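Local atomic coordinates of probable hydrolase (Pseudomonas aeruginosa, PDB entry 3OM8), a protein that probably hydrolyses an ester or lactone bond as an alpha/beta hydrolase, with 3-oxoadipate enol-lactonase activity as its tentative assignment. Residues N34-T39 and H186-S191. Sequence-based numbering, arbitrary orientation.
Sequences NSIGTT and HGLAGS. With EDO (1,2-ethanediol), chain F.
With CG1 anti to the backbone N (chi1 -168°) and chi2 also extended, Ile-36 reaches straight across to the helix, while Leu-188, whose CG stands anti to its carbonyl carbon, swings CD2 round to meet it. The two side chains cross at about a right angle, Ile-36 CG1 lying 4.1 Å from Leu-188 CD2. Leucine suits the helix position by carrying a methyl at the end of its chain, and that same methyl also rests on the backbone of Gly-37, 4.2 Å from its CA. Nearly one turn further along the helix, Ser-191 meets the isoleucine through carbon alone, its CB 3.9 Å from Ile-36 CG1 and equally close to CD1. Serine suits this place because its hydroxyl turns back into the helix: OG donates to Gly-187 O at 2.8 Å, and the Ser-191 amide reaches this carbonyl from the opposite face of its plane. The loop 34-39 follows strand 29-33 of an alpha/beta hydrolase fold, where the backbone after this strand commonly contributes to the oxyanion hole; helix 185-196 belongs to the helical insertion between strands 118-124 and 211-216, which as in relatives probably caps the presumed active site. Consistent with an oxyanion-hole role for the loop, the Ile-36 amide donates at 165° to O2 of a 1,2-ethanediol, probably from the crystallisation liquor, 3.3 Å away; this diol is also bonded to Ser-101 OG and Leu-102 N at the presumed nucleophile elbow. Isoleucine thus gives the helix its apolar CG1 branch while its amide serves the ligand. Ser-35 to Thr-38 form a type II turn, whose third position has a positive phi that Gly-37 adopts readily. Its backbone bond from Thr-38 N to Ser-35 O is weak, but Thr-38 OG1 donates to the same carbonyl, 33° off its plane.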
loop_
_atom_site.group_PDB
_atom_site.type_symbol
_atom_site.label_atom_id
_atom_site.label_comp_id
_atom_site.label_asym_id
_atom_site.label_seq_id
_atom_site.Cartn_x
_atom_site.Cartn_y
_atom_site.Cartn_z
ATOM N N ASN B 34 4.317 -19.750 11.465
ATOM C CA ASN B 34 3.927 -20.224 10.137
ATOM C C ASN B 34 2.449 -20.059 9.786
ATOM O O ASN B 34 1.628 -19.745 10.637
ATOM C CB ASN B 34 4.310 -21.697 9.961
ATOM C CG ASN B 34 5.676 -22.023 10.528
ATOM O OD1 ASN B 34 6.621 -21.263 10.376
ATOM N ND2 ASN B 34 5.787 -23.174 11.181
ATOM N N SER B 35 2.122 -20.277 8.516
ATOM C CA SER B 35 0.733 -20.365 8.089
ATOM C C SER B 35 0.153 -21.685 8.588
ATOM O O SER B 35 0.885 -22.640 8.861
ATOM C CB SER B 35 0.644 -20.342 6.564
ATOM O OG SER B 35 -0.654 -20.699 6.101
ATOM N N ILE B 36 -1.164 -21.740 8.698
ATOM C CA ILE B 36 -1.845 -23.008 8.950
ATOM C C ILE B 36 -1.454 -23.950 7.813
ATOM O O ILE B 36 -1.233 -23.507 6.684
ATOM C CB ILE B 36 -3.368 -22.808 8.943
ATOM C CG1 ILE B 36 -4.098 -24.021 9.484
ATOM C CG2 ILE B 36 -3.851 -22.503 7.518
ATOM C CD1 ILE B 36 -5.592 -23.888 9.335
ATOM N N GLY B 37 -1.348 -25.241 8.100
ATOM C CA GLY B 37 -1.081 -26.211 7.051
ATOM C C GLY B 37 0.351 -26.260 6.546
ATOM O O GLY B 37 0.630 -26.947 5.567
ATOM N N THR B 38 1.266 -25.541 7.195
ATOM C CA THR B 38 2.654 -25.574 6.755
ATOM C C THR B 38 3.587 -25.940 7.893
ATOM O O THR B 38 3.151 -26.132 9.029
ATOM C CB THR B 38 3.137 -24.218 6.147
ATOM O OG1 THR B 38 3.244 -23.235 7.184
ATOM C CG2 THR B 38 2.193 -23.729 5.044
ATOM N N THR B 39 4.874 -26.035 7.569
ATOM C CA THR B 39 5.918 -26.246 8.563
ATOM C C THR B 39 6.941 -25.108 8.512
ATOM O O THR B 39 6.879 -24.239 7.642
ATOM C CB THR B 39 6.656 -27.553 8.316
ATOM O OG1 THR B 39 7.422 -27.444 7.112
ATOM C CG2 THR B 39 5.654 -28.723 8.182
ATOM N N HIS B 186 -6.382 -33.003 13.007
ATOM C CA HIS B 186 -6.688 -32.354 14.277
ATOM C C HIS B 186 -5.924 -31.034 14.442
ATOM O O HIS B 186 -6.394 -30.115 15.112
ATOM C CB HIS B 186 -6.431 -33.303 15.452
ATOM C CG HIS B 186 -7.346 -34.490 15.466
ATOM N ND1 HIS B 186 -8.612 -34.444 16.009
ATOM C CD2 HIS B 186 -7.198 -35.736 14.961
ATOM C CE1 HIS B 186 -9.201 -35.613 15.844
ATOM N NE2 HIS B 186 -8.363 -36.417 15.214
ATOM N N GLY B 187 -4.744 -30.951 13.837
ATOM C CA GLY B 187 -4.013 -29.693 13.784
ATOM C C GLY B 187 -4.817 -28.642 13.031
ATOM O O GLY B 187 -5.017 -27.527 13.516
ATOM N N LEU B 188 -5.288 -29.011 11.844
ATOM C CA LEU B 188 -6.160 -28.157 11.046
ATOM C C LEU B 188 -7.448 -27.789 11.784
ATOM O O LEU B 188 -7.800 -26.615 11.897
ATOM C CB LEU B 188 -6.517 -28.851 9.734
ATOM C CG LEU B 188 -5.350 -29.190 8.814
ATOM C CD1 LEU B 188 -5.869 -29.780 7.514
ATOM C CD2 LEU B 188 -4.553 -27.939 8.543
ATOM N N ALA B 189 -8.158 -28.800 12.270
ATOM C CA ALA B 189 -9.422 -28.577 12.962
ATOM C C ALA B 189 -9.230 -27.669 14.169
ATOM O O ALA B 189 -10.010 -26.750 14.388
ATOM C CB ALA B 189 -10.066 -29.921 13.378
ATOM N N GLY B 190 -8.184 -27.924 14.946
ATOM C CA GLY B 190 -7.890 -27.105 16.109
ATOM C C GLY B 190 -7.555 -25.672 15.743
ATOM O O GLY B 190 -7.975 -24.732 16.419
ATOM N N SER B 191 -6.788 -25.507 14.667
ATOM C CA SER B 191 -6.355 -24.185 14.228
ATOM C C SER B 191 -7.522 -23.369 13.664
ATOM O O SER B 191 -7.651 -22.192 13.985
ATOM C CB SER B 191 -5.205 -24.296 13.224
ATOM O OG SER B 191 -4.065 -24.892 13.831
HETATM C C1 EDO F . -5.581 -18.375 8.856
HETATM O O1 EDO F . -6.498 -18.216 7.758
HETATM C C2 EDO F . -4.715 -19.622 8.643
HETATM O O2 EDO F . -3.349 -19.363 8.245
#